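Local coordinates for protein (S)-ureidoglycine--glyoxylate transaminase (Bacillus subtilis, PDB 3ISL) that catalyses the pyridoxal-phosphate-dependent transamination between (S)-ureidoglycine and glyoxylate, giving oxalurate and glycine in purine catabolism, at residues L11-T16 / V376-A381; V35-P40 / E255-E260; E55-K60 / D190-G195; R242-T245 / F249-S252; D340-L343 / G347-I350. All blocks are in the same frame, centred on the assembly; numbering follows the deposited sequence.

How the contacts relate
Along the chain, contact 1 joins the first strand to a late helix, so all the others fall between its segments; contact 2 likewise spans contacts 3 and 4, and contact 5 follows. Contacts 1 and 5 lie with centres 8 Å apart and share the two-stranded parallel sheet of 13-14 and 348-349. Contacts 2, 3 and 4 form a second group, their centres about 19 to 21 Å from one another and 30 Å or more from the first; contacts 2 and 4 share helix 251-257. In the homodimer the groups meet across the interface: R12 of contact 1 forms a salt bridge with D39 of contact 2 on the second subunit.

Contact 1. Residues L11-T16 / V376-A381; sequences LRTIMT and VLFVLA
M15 and V379 mark the closest backbone approach, CA to CA 7.3 Å, where the short strand 13-14 and the residues after it run beside helix 373-389. Two side chains of the extended segment carry the contact. M15 lays its root against V379, with CB 3.9 Å from V379 CG2, and CG packs on the same branched side chain. Its chain then bends at chi2 (-51°) and again at chi3 (-94°), which swings the terminal methyl back to the preceding helical turn, where M15 CE lies 4.0 Å from V376 CG2, the two side chains crossing at about a right angle. V379 offers CG2 because this methyl is anti to its backbone N. Beside it, T13 meets F378 through its hydroxyl: OG1 stands at the ring edge near the ring plane, 3.4 Å from F378 CD2, while the T13 methyl CG2 is 4.0 Å from the same carbon. No hydrogen bond crosses the contact, so it is held by apolar and van der Waals packing. V379 also packs on L302 of helix 288-308 and on I348, and the backbones of T13 and M15 are bonded to E349. The result is a helix laid over one face of a small parallel sheet, with the N-terminal strand added to the smaller, C-terminal domain of a fold-type I, class-V aminotransferase.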
# COMPACT_ATOMS: atom_id res chain seq x y z
N LEU A 11 -17.13 7.05 16.44
CA LEU A 11 -15.82 7.22 17.03
C LEU A 11 -15.56 6.10 18.02
O LEU A 11 -16.21 6.03 19.07
CB LEU A 11 -15.63 8.59 17.73
CG LEU A 11 -15.77 9.86 16.91
CD1 LEU A 11 -15.75 11.10 17.86
CD2 LEU A 11 -14.65 9.95 15.88
N ARG A 12 -14.60 5.23 17.69
CA ARG A 12 -14.34 4.02 18.53
C ARG A 12 -13.30 4.32 19.56
O ARG A 12 -12.52 5.27 19.45
CB ARG A 12 -13.85 2.83 17.67
CG ARG A 12 -14.80 2.36 16.57
CD ARG A 12 -16.17 2.14 17.08
NE ARG A 12 -16.94 1.17 16.29
CZ ARG A 12 -18.24 0.92 16.47
NH1 ARG A 12 -18.94 1.64 17.36
NH2 ARG A 12 -18.83 -0.04 15.79
N THR A 13 -13.30 3.48 20.59
CA THR A 13 -12.22 3.42 21.54
C THR A 13 -11.48 2.16 21.19
O THR A 13 -11.97 1.10 21.47
CB THR A 13 -12.79 3.30 22.92
OG1 THR A 13 -13.51 4.51 23.19
CG2 THR A 13 -11.67 3.10 23.97
N ILE A 14 -10.29 2.26 20.62
CA ILE A 14 -9.67 1.05 20.08
C ILE A 14 -8.58 0.50 20.97
O ILE A 14 -7.51 1.13 21.17
CB ILE A 14 -9.08 1.22 18.66
CG1 ILE A 14 -10.19 1.67 17.70
CG2 ILE A 14 -8.45 -0.15 18.18
CD1 ILE A 14 -9.69 2.03 16.23
N MET A 15 -8.87 -0.70 21.49
CA MET A 15 -7.99 -1.33 22.42
C MET A 15 -7.64 -2.76 21.96
O MET A 15 -7.56 -3.68 22.79
CB MET A 15 -8.63 -1.30 23.87
CG MET A 15 -8.61 0.18 24.49
SD MET A 15 -6.97 1.05 24.48
CE MET A 15 -6.33 0.64 26.11
N THR A 16 -7.44 -2.94 20.66
CA THR A 16 -6.96 -4.20 20.08
C THR A 16 -5.43 -4.07 19.92
O THR A 16 -4.88 -2.99 20.14
CB THR A 16 -7.52 -4.38 18.69
OG1 THR A 16 -7.02 -3.34 17.83
CG2 THR A 16 -9.07 -4.36 18.71
N VAL A 376 -7.38 3.32 28.86
CA VAL A 376 -7.20 2.27 29.83
C VAL A 376 -8.34 2.28 30.84
O VAL A 376 -8.91 1.27 31.15
CB VAL A 376 -5.84 2.39 30.53
CG1 VAL A 376 -5.88 1.58 31.80
CG2 VAL A 376 -4.76 1.83 29.59
N LEU A 377 -8.71 3.44 31.35
CA LEU A 377 -9.88 3.53 32.24
C LEU A 377 -11.20 3.09 31.56
O LEU A 377 -11.99 2.35 32.16
CB LEU A 377 -10.00 4.96 32.79
CG LEU A 377 -9.32 5.42 34.09
CD1 LEU A 377 -8.48 4.44 34.88
CD2 LEU A 377 -8.72 6.82 34.08
N PHE A 378 -11.45 3.53 30.34
CA PHE A 378 -12.73 3.20 29.69
C PHE A 378 -12.84 1.73 29.33
O PHE A 378 -13.92 1.14 29.43
CB PHE A 378 -12.92 4.09 28.45
CG PHE A 378 -14.35 4.09 27.83
CD1 PHE A 378 -15.50 3.84 28.59
CD2 PHE A 378 -14.52 4.42 26.46
CE1 PHE A 378 -16.79 3.88 27.96
CE2 PHE A 378 -15.81 4.48 25.86
CZ PHE A 378 -16.92 4.20 26.61
N VAL A 379 -11.74 1.11 28.92
CA VAL A 379 -11.80 -0.28 28.54
C VAL A 379 -12.10 -1.14 29.78
O VAL A 379 -12.85 -2.15 29.69
CB VAL A 379 -10.52 -0.77 27.77
CG1 VAL A 379 -9.37 -1.00 28.77
CG2 VAL A 379 -10.84 -2.08 26.98
N LEU A 380 -11.56 -0.75 30.94
CA LEU A 380 -11.85 -1.53 32.19
C LEU A 380 -13.31 -1.28 32.61
O LEU A 380 -14.01 -2.22 33.04
CB LEU A 380 -10.92 -1.17 33.35
CG LEU A 380 -9.44 -1.46 33.14
CD1 LEU A 380 -8.66 -0.61 34.11
CD2 LEU A 380 -9.19 -2.95 33.39
N ALA A 381 -13.77 -0.04 32.49
CA ALA A 381 -15.16 0.25 32.88
C ALA A 381 -16.13 -0.54 31.97
O ALA A 381 -17.01 -1.19 32.46
CB ALA A 381 -15.43 1.71 32.82

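Contact 2. Residues V35-P40 / E255-E260; sequences VGQFDP and EDYWSE
Y257 and Q37 make this contact through a single side-chain hydrogen bond between a type I beta turn, G36 to D39, and the end of helix 251-257 in the class-V aminotransferase fold. Y257 leaves the last helical turn with its CG anti to the backbone N (chi1 -163°), which carries the phenol across to the turn. Y257 OH donates to Q37 OE1 over 2.6 Å, a short bond that lies in the carbonyl plane on a lone pair, with an angle of 128° at the oxygen. Amide and ring are nearly coplanar, and OE1 sits at the ring edge, 3.3 Å from Y257 CE1. The same hydroxyl accepts from the backbone N of E268, and Q37 NE2 bonds to N264 OD1; the buried phenol and amide thus each have polar partners that fix their rotation. Q37 CG is nearly eclipsed with its backbone N (chi1 17°), probably a strained torsion, and Q37 CB comes within 3.2 Å of Y257 OH, a tight fit. Beyond CG the chain runs extended to the amide. On the turn, D39 caps the following helix 40-56 and forms a salt bridge with R12 of the second subunit. The Q37 side chain lies about 6 Å from a bound pyridoxal phosphate. F38 folds back beside the glutamine, so that Q37 CG rests 3.9 Å above the plane of the F38 ring, over its centre.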
# COMPACT_ATOMS: atom_id res chain seq x y z
N VAL A 35 1.73 16.46 -3.32
CA VAL A 35 2.76 16.89 -4.26
C VAL A 35 3.23 15.59 -4.95
O VAL A 35 2.97 14.54 -4.43
CB VAL A 35 3.98 17.58 -3.51
CG1 VAL A 35 3.56 18.90 -2.80
CG2 VAL A 35 4.73 16.61 -2.54
N GLY A 36 3.95 15.67 -6.07
CA GLY A 36 4.37 14.45 -6.82
C GLY A 36 5.66 13.83 -6.36
O GLY A 36 6.31 14.45 -5.54
N GLN A 37 6.01 12.61 -6.87
CA GLN A 37 7.14 11.81 -6.34
C GLN A 37 8.39 12.52 -6.70
O GLN A 37 9.34 12.42 -6.00
CB GLN A 37 7.27 10.35 -6.95
CG GLN A 37 6.50 10.09 -8.28
CD GLN A 37 6.95 8.82 -9.11
OE1 GLN A 37 7.61 7.87 -8.63
NE2 GLN A 37 6.58 8.84 -10.40
N PHE A 38 8.40 13.20 -7.83
CA PHE A 38 9.63 13.87 -8.27
C PHE A 38 9.65 15.36 -7.99
O PHE A 38 10.39 16.11 -8.63
CB PHE A 38 9.82 13.68 -9.79
CG PHE A 38 9.72 12.26 -10.24
CD1 PHE A 38 8.81 11.90 -11.25
CD2 PHE A 38 10.47 11.24 -9.57
CE1 PHE A 38 8.67 10.56 -11.64
CE2 PHE A 38 10.35 9.89 -9.94
CZ PHE A 38 9.45 9.55 -10.99
N ASP A 39 8.81 15.82 -7.11
CA ASP A 39 8.82 17.22 -6.74
C ASP A 39 9.80 17.32 -5.55
O ASP A 39 9.75 16.51 -4.65
CB ASP A 39 7.39 17.54 -6.31
CG ASP A 39 7.20 18.98 -5.85
OD1 ASP A 39 8.09 19.53 -5.13
OD2 ASP A 39 6.14 19.54 -6.18
N PRO A 40 10.71 18.30 -5.57
CA PRO A 40 11.72 18.51 -4.46
C PRO A 40 11.05 18.57 -3.10
O PRO A 40 11.63 18.12 -2.08
CB PRO A 40 12.34 19.88 -4.83
CG PRO A 40 12.21 19.91 -6.37
CD PRO A 40 10.92 19.24 -6.68
N GLU A 255 15.89 0.55 -3.71
CA GLU A 255 17.01 1.37 -3.25
C GLU A 255 17.41 2.51 -4.20
O GLU A 255 17.82 3.59 -3.74
CB GLU A 255 18.17 0.56 -2.66
CG GLU A 255 18.72 -0.63 -3.39
CD GLU A 255 19.76 -1.36 -2.52
OE1 GLU A 255 20.95 -1.48 -2.90
OE2 GLU A 255 19.40 -1.78 -1.42
N ASP A 256 17.26 2.31 -5.52
CA ASP A 256 17.53 3.36 -6.53
C ASP A 256 16.37 4.39 -6.53
O ASP A 256 16.58 5.58 -6.84
CB ASP A 256 17.75 2.74 -7.94
CG ASP A 256 19.23 2.24 -8.18
OD1 ASP A 256 20.14 2.30 -7.30
OD2 ASP A 256 19.48 1.75 -9.29
N TYR A 257 15.16 3.93 -6.16
CA TYR A 257 14.00 4.80 -5.86
C TYR A 257 14.27 5.77 -4.69
O TYR A 257 13.97 6.98 -4.77
CB TYR A 257 12.70 3.99 -5.58
CG TYR A 257 11.48 4.88 -5.67
CD1 TYR A 257 10.90 5.12 -6.90
CD2 TYR A 257 10.92 5.52 -4.53
CE1 TYR A 257 9.81 5.98 -7.05
CE2 TYR A 257 9.81 6.38 -4.65
CZ TYR A 257 9.27 6.60 -5.93
OH TYR A 257 8.21 7.41 -6.14
N TRP A 258 14.84 5.24 -3.60
CA TRP A 258 14.99 5.97 -2.35
C TRP A 258 16.46 6.46 -2.20
O TRP A 258 17.08 6.31 -1.14
CB TRP A 258 14.57 5.08 -1.14
CG TRP A 258 13.07 5.00 -0.86
CD1 TRP A 258 12.20 4.02 -1.30
CD2 TRP A 258 12.27 5.92 -0.06
NE1 TRP A 258 10.91 4.28 -0.83
CE2 TRP A 258 10.93 5.43 -0.07
CE3 TRP A 258 12.55 7.10 0.67
CZ2 TRP A 258 9.88 6.10 0.60
CZ3 TRP A 258 11.47 7.79 1.34
CH2 TRP A 258 10.19 7.27 1.30
N SER A 259 17.03 6.97 -3.30
CA SER A 259 18.33 7.68 -3.29
C SER A 259 18.49 8.57 -4.55
O SER A 259 17.54 8.71 -5.33
CB SER A 259 19.54 6.74 -3.05
OG SER A 259 19.60 5.71 -4.03
N GLU A 260 19.67 9.17 -4.70
CA GLU A 260 19.99 10.20 -5.72
C GLU A 260 19.40 10.00 -7.13
O GLU A 260 18.95 10.97 -7.76
CB GLU A 260 21.52 10.39 -5.84
CG GLU A 260 22.18 11.20 -4.70
CD GLU A 260 22.41 10.43 -3.38
OE1 GLU A 260 21.82 9.33 -3.12
OE2 GLU A 260 23.20 10.97 -2.57

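Contact 3. Residues E55-K60 / D190-G195; sequences ELFQTK and DAAIGG
F57 reaches from the end of helix 40-56 to strand 191-193, the third strand across the seven-stranded mixed sheet of the fold-type I large domain. Its ring does all the touching from the helix side. F57 CG lies anti to the carbonyl carbon, beside the backbone N (chi1 -78°), which turns the ring toward the strand. The CB of A192 packs obliquely on it, 3.9 Å from F57 CE1 and 4.0 Å from F57 CD1. Further along the strand F57 CZ comes up to the backbone, 3.8 Å from G194 N, which lies in the plane of the ring at its edge. With no side chain on G194, only main chain of that residue faces the ring. No hydrogen bond joins the segments; the contact is van der Waals packing. Next outward is the helix end from which the ring projects. Q58 leaves the helix with positive phi (54°) in a Schellman motif, one of its two bonds running from Q58 N to E55 O at 3.1 Å. F57 is bonded through its backbone to V184, while its side chain also packs on I177 and T210. The D190 carboxylate forms salt bridges with R163 and R214 just before the strand begins. The strand leads on to K198, the cofactor-bearing lysine, although the link is absent in this structure. F57 CZ also has A192 O at 4.2 Å.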
# COMPACT_ATOMS: atom_id res chain seq x y z
N GLU A 55 16.72 6.59 13.42
CA GLU A 55 16.61 6.78 14.87
C GLU A 55 15.61 5.85 15.51
O GLU A 55 15.89 5.31 16.57
CB GLU A 55 16.20 8.23 15.26
CG GLU A 55 17.24 9.23 15.05
CD GLU A 55 16.79 10.59 15.59
OE1 GLU A 55 16.81 11.51 14.76
OE2 GLU A 55 16.39 10.73 16.80
N LEU A 56 14.47 5.65 14.83
CA LEU A 56 13.39 4.86 15.33
C LEU A 56 13.91 3.47 15.51
O LEU A 56 13.61 2.88 16.49
CB LEU A 56 12.27 4.78 14.29
CG LEU A 56 10.84 4.39 14.65
CD1 LEU A 56 10.11 3.54 13.60
CD2 LEU A 56 10.55 3.97 16.01
N PHE A 57 14.66 2.95 14.52
CA PHE A 57 15.18 1.57 14.59
C PHE A 57 16.47 1.40 15.39
O PHE A 57 16.94 0.27 15.56
CB PHE A 57 15.41 0.97 13.19
CG PHE A 57 14.15 0.49 12.50
CD1 PHE A 57 13.50 -0.71 12.90
CD2 PHE A 57 13.66 1.18 11.37
CE1 PHE A 57 12.36 -1.17 12.22
CE2 PHE A 57 12.52 0.73 10.68
CZ PHE A 57 11.89 -0.44 11.08
N GLN A 58 17.00 2.52 15.88
CA GLN A 58 18.28 2.60 16.60
C GLN A 58 19.35 2.01 15.76
O GLN A 58 20.03 1.01 16.19
CB GLN A 58 18.20 2.01 18.04
CG GLN A 58 17.05 2.68 18.85
CD GLN A 58 16.99 2.25 20.34
OE1 GLN A 58 15.91 1.95 20.88
NE2 GLN A 58 18.13 2.23 21.00
N THR A 59 19.53 2.61 14.55
CA THR A 59 20.54 2.12 13.62
C THR A 59 21.25 3.21 12.83
O THR A 59 20.71 4.30 12.60
CB THR A 59 19.92 1.12 12.61
OG1 THR A 59 20.96 0.55 11.84
CG2 THR A 59 18.91 1.82 11.62
N LYS A 60 22.47 2.90 12.40
CA LYS A 60 23.20 3.76 11.50
C LYS A 60 23.02 3.38 10.04
O LYS A 60 23.65 4.01 9.15
CB LYS A 60 24.70 3.75 11.86
CG LYS A 60 24.95 4.28 13.26
CD LYS A 60 24.38 5.70 13.47
CE LYS A 60 24.62 6.14 14.95
NZ LYS A 60 23.43 6.86 15.50
N ASP A 190 20.18 -7.81 11.05
CA ASP A 190 20.56 -7.45 9.69
C ASP A 190 19.46 -6.76 8.88
O ASP A 190 19.74 -5.89 8.05
CB ASP A 190 21.09 -8.70 8.96
CG ASP A 190 22.28 -9.33 9.65
OD1 ASP A 190 23.35 -8.67 9.64
OD2 ASP A 190 22.14 -10.48 10.17
N ALA A 191 18.21 -7.19 9.07
CA ALA A 191 17.09 -6.51 8.51
C ALA A 191 15.95 -6.55 9.49
O ALA A 191 15.72 -7.60 10.18
CB ALA A 191 16.67 -7.14 7.11
N ALA A 192 15.22 -5.41 9.59
CA ALA A 192 14.05 -5.32 10.49
C ALA A 192 12.93 -4.69 9.69
O ALA A 192 13.16 -3.80 8.92
CB ALA A 192 14.33 -4.45 11.72
N ILE A 193 11.70 -5.15 9.91
CA ILE A 193 10.59 -4.56 9.23
C ILE A 193 9.62 -4.15 10.28
O ILE A 193 9.27 -4.94 11.18
CB ILE A 193 9.88 -5.61 8.30
CG1 ILE A 193 10.85 -6.27 7.30
CG2 ILE A 193 8.60 -4.98 7.69
CD1 ILE A 193 11.37 -7.76 7.70
N GLY A 194 9.14 -2.93 10.15
CA GLY A 194 8.08 -2.44 11.04
C GLY A 194 6.74 -2.38 10.37
O GLY A 194 6.61 -2.69 9.17
N GLY A 195 5.72 -2.00 11.13
CA GLY A 195 4.43 -1.60 10.55
C GLY A 195 3.97 -0.30 11.15
O GLY A 195 4.56 0.21 12.12

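Contact 4. Residues R242-T245 / F249-S252; sequences RPIT and FDLS
I244 packs against D250, the N-cap residue of helix 251-257, so the contact closes a short loop on the start of that helix. The nearest CA atoms, those of I244 and D250, are 5.8 Å apart. The isoleucine begins loosely: its CB is 4.2 Å from D250 OD2. One branch, the methyl CG2, is anti to the backbone N and leans on the main chain, 4.1 Å from D250 CA and equally far from the carbonyl oxygen F249 O. The other branch leaves through CG1, which lies anti to the carbonyl carbon (chi1 -65°) and carries the tip along to the carboxylate. There the end methyl CD1 comes to 3.2 Å from D250 OD2, a close approach of a methyl to an oxygen, and it is 4.0 Å from D250 CG. Apart from these van der Waals touches nothing polar joins the two segments, and the carboxylate finds its polar partners outside the 242-245 segment. Its OD1 takes a hydrogen bond from Q253 NE2 and a salt bridge from R107 of the second subunit; that arginine also bonds to I244 O, so its NH1 is shared by the two segments. Next door, the F249 ring stacks on F249 of the second subunit. I244 itself also lies against S81 of helix 71-82 and R222. D250 OD2, the oxygen that CD1 touches, accepts a weak capping bond from S252 N, 3.1 Å long and bent to 131° at the hydrogen.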
# COMPACT_ATOMS: atom_id res chain seq x y z
N ARG A 242 20.05 -14.25 -10.68
CA ARG A 242 18.61 -14.50 -10.58
C ARG A 242 17.93 -13.31 -9.94
O ARG A 242 18.21 -13.01 -8.76
CB ARG A 242 18.36 -15.75 -9.73
CG ARG A 242 16.98 -16.42 -9.85
CD ARG A 242 17.01 -17.81 -9.14
NE ARG A 242 18.37 -18.15 -8.69
CZ ARG A 242 18.79 -19.35 -8.26
NH1 ARG A 242 17.97 -20.40 -8.21
NH2 ARG A 242 20.05 -19.50 -7.88
N PRO A 243 17.04 -12.61 -10.70
CA PRO A 243 16.29 -11.49 -10.14
C PRO A 243 15.31 -11.94 -9.05
O PRO A 243 14.86 -13.09 -9.03
CB PRO A 243 15.51 -10.93 -11.35
CG PRO A 243 15.39 -12.09 -12.32
CD PRO A 243 16.68 -12.88 -12.12
N ILE A 244 15.01 -11.02 -8.13
CA ILE A 244 13.92 -11.14 -7.16
C ILE A 244 12.57 -11.31 -7.93
O ILE A 244 12.29 -10.52 -8.88
CB ILE A 244 13.93 -9.91 -6.22
CG1 ILE A 244 15.23 -9.90 -5.41
CG2 ILE A 244 12.67 -9.82 -5.38
CD1 ILE A 244 15.83 -8.51 -5.16
N THR A 245 11.78 -12.33 -7.54
CA THR A 245 10.53 -12.73 -8.25
C THR A 245 9.45 -11.62 -8.32
O THR A 245 8.87 -11.34 -9.39
CB THR A 245 9.97 -14.07 -7.65
OG1 THR A 245 11.01 -15.06 -7.69
CG2 THR A 245 8.71 -14.59 -8.39
N PHE A 249 8.16 -5.82 -5.01
CA PHE A 249 9.00 -6.02 -3.79
C PHE A 249 10.52 -6.12 -4.05
O PHE A 249 11.27 -6.62 -3.19
CB PHE A 249 8.47 -7.24 -2.98
CG PHE A 249 7.02 -7.10 -2.53
CD1 PHE A 249 6.52 -5.87 -2.03
CD2 PHE A 249 6.16 -8.19 -2.60
CE1 PHE A 249 5.18 -5.74 -1.62
CE2 PHE A 249 4.81 -8.08 -2.18
CZ PHE A 249 4.32 -6.84 -1.72
N ASP A 250 10.99 -5.66 -5.23
CA ASP A 250 12.42 -5.73 -5.60
C ASP A 250 13.23 -4.60 -4.88
O ASP A 250 13.31 -3.46 -5.38
CB ASP A 250 12.59 -5.67 -7.14
CG ASP A 250 14.06 -5.92 -7.61
OD1 ASP A 250 14.26 -6.17 -8.85
OD2 ASP A 250 15.01 -5.89 -6.75
N LEU A 251 13.81 -4.91 -3.71
CA LEU A 251 14.52 -3.88 -2.90
C LEU A 251 15.69 -3.22 -3.64
O LEU A 251 16.11 -2.12 -3.31
CB LEU A 251 15.01 -4.44 -1.53
CG LEU A 251 13.93 -4.99 -0.60
CD1 LEU A 251 14.52 -5.34 0.74
CD2 LEU A 251 12.73 -4.03 -0.41
N SER A 252 16.24 -3.94 -4.62
CA SER A 252 17.33 -3.47 -5.49
C SER A 252 16.90 -2.30 -6.39
O SER A 252 17.72 -1.44 -6.71
CB SER A 252 17.82 -4.58 -6.41
OG SER A 252 18.97 -4.14 -7.05

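Contact 5. Residues D340-L343 / G347-I350; sequences DMLL and GIEI
L342 crosses I348 obliquely and I350 at about a right angle, and its CD1 is the methyl that meets both. CD1 lies 3.6 Å from I348 CG2, the branch of that residue anti to its backbone N, and 3.8 Å from I350 CD1. I350 brings its longer arm there because CG1 takes the crowded position between backbone N and carbonyl carbon (chi1 70°). The second methyl of the leucine, L342 CD2, rests against I348 CD1 at 4.1 Å. L342 thus lies against both isoleucines on one side of the connection. L343 goes another way: with CG anti to its backbone N, it sends CD1 along the strand backbone, 3.7 Å from I348 O and 4.2 Å from E349 CB. It continues to R12 and to P40 of the second subunit, so the leucine pair has one member in the domain interior and one at the dimer interface. The backbones are drawn together where helix 335-346 ends. G347 adopts positive phi (68°), a conformation that glycine readily takes, and the chain reverses there. I348 N donates to L342 O at 3.2 Å, but the donor stands above the carbonyl plane, and G347 N donates weakly to L343 O at 2.9 Å. Further out, I348 and I350 pack on V379 of helix 373-389, while the backbones of G347 and E349 are hydrogen-bonded to T13, and E349 also to M15. This is a tight helix-to-strand connection through a C-terminal glycine, the strand turning back along the helix that precedes it in the smaller domain of a fold-type I aminotransferase.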
# COMPACT_ATOMS: atom_id res chain seq x y z
N ASP A 340 -18.53 -8.44 21.13
CA ASP A 340 -19.58 -7.80 20.34
C ASP A 340 -20.33 -6.72 21.16
O ASP A 340 -20.60 -5.64 20.63
CB ASP A 340 -20.62 -8.86 19.80
CG ASP A 340 -20.00 -9.81 18.74
OD1 ASP A 340 -20.65 -10.84 18.41
OD2 ASP A 340 -18.86 -9.51 18.23
N MET A 341 -20.65 -7.01 22.41
CA MET A 341 -21.39 -6.06 23.27
C MET A 341 -20.56 -4.81 23.65
O MET A 341 -21.08 -3.68 23.69
CB MET A 341 -21.98 -6.74 24.53
CG MET A 341 -22.90 -5.79 25.33
SD MET A 341 -23.47 -6.53 26.91
CE MET A 341 -24.68 -7.69 26.25
N LEU A 342 -19.30 -5.02 23.99
CA LEU A 342 -18.40 -3.92 24.27
C LEU A 342 -18.40 -2.95 23.09
O LEU A 342 -18.46 -1.74 23.27
CB LEU A 342 -16.96 -4.44 24.45
CG LEU A 342 -16.34 -4.59 25.81
CD1 LEU A 342 -14.76 -4.56 25.61
CD2 LEU A 342 -16.76 -3.39 26.63
N LEU A 343 -18.30 -3.52 21.88
CA LEU A 343 -18.30 -2.77 20.63
C LEU A 343 -19.62 -2.07 20.39
O LEU A 343 -19.66 -0.88 20.16
CB LEU A 343 -17.93 -3.66 19.42
CG LEU A 343 -17.59 -2.82 18.15
CD1 LEU A 343 -16.52 -1.73 18.41
CD2 LEU A 343 -17.14 -3.72 16.94
N GLY A 347 -18.71 1.19 21.99
CA GLY A 347 -17.81 1.58 20.91
C GLY A 347 -16.38 1.16 21.25
O GLY A 347 -15.43 1.66 20.64
N ILE A 348 -16.22 0.29 22.24
CA ILE A 348 -14.87 -0.17 22.65
C ILE A 348 -14.45 -1.41 21.89
O ILE A 348 -15.22 -2.37 21.83
CB ILE A 348 -14.85 -0.52 24.15
CG1 ILE A 348 -14.99 0.77 24.98
CG2 ILE A 348 -13.56 -1.31 24.51
CD1 ILE A 348 -15.18 0.44 26.55
N GLU A 349 -13.24 -1.42 21.32
CA GLU A 349 -12.83 -2.61 20.54
C GLU A 349 -11.69 -3.32 21.21
O GLU A 349 -10.67 -2.71 21.46
CB GLU A 349 -12.41 -2.24 19.09
CG GLU A 349 -12.55 -3.46 18.17
CD GLU A 349 -11.76 -3.31 16.85
OE1 GLU A 349 -11.15 -2.25 16.65
OE2 GLU A 349 -11.76 -4.23 16.01
N ILE A 350 -11.89 -4.60 21.52
CA ILE A 350 -10.84 -5.55 21.94
C ILE A 350 -10.82 -6.73 20.97
O ILE A 350 -11.76 -6.93 20.21
CB ILE A 350 -10.98 -6.06 23.44
CG1 ILE A 350 -12.19 -7.00 23.59
CG2 ILE A 350 -10.92 -4.82 24.42
CD1 ILE A 350 -12.46 -7.54 25.12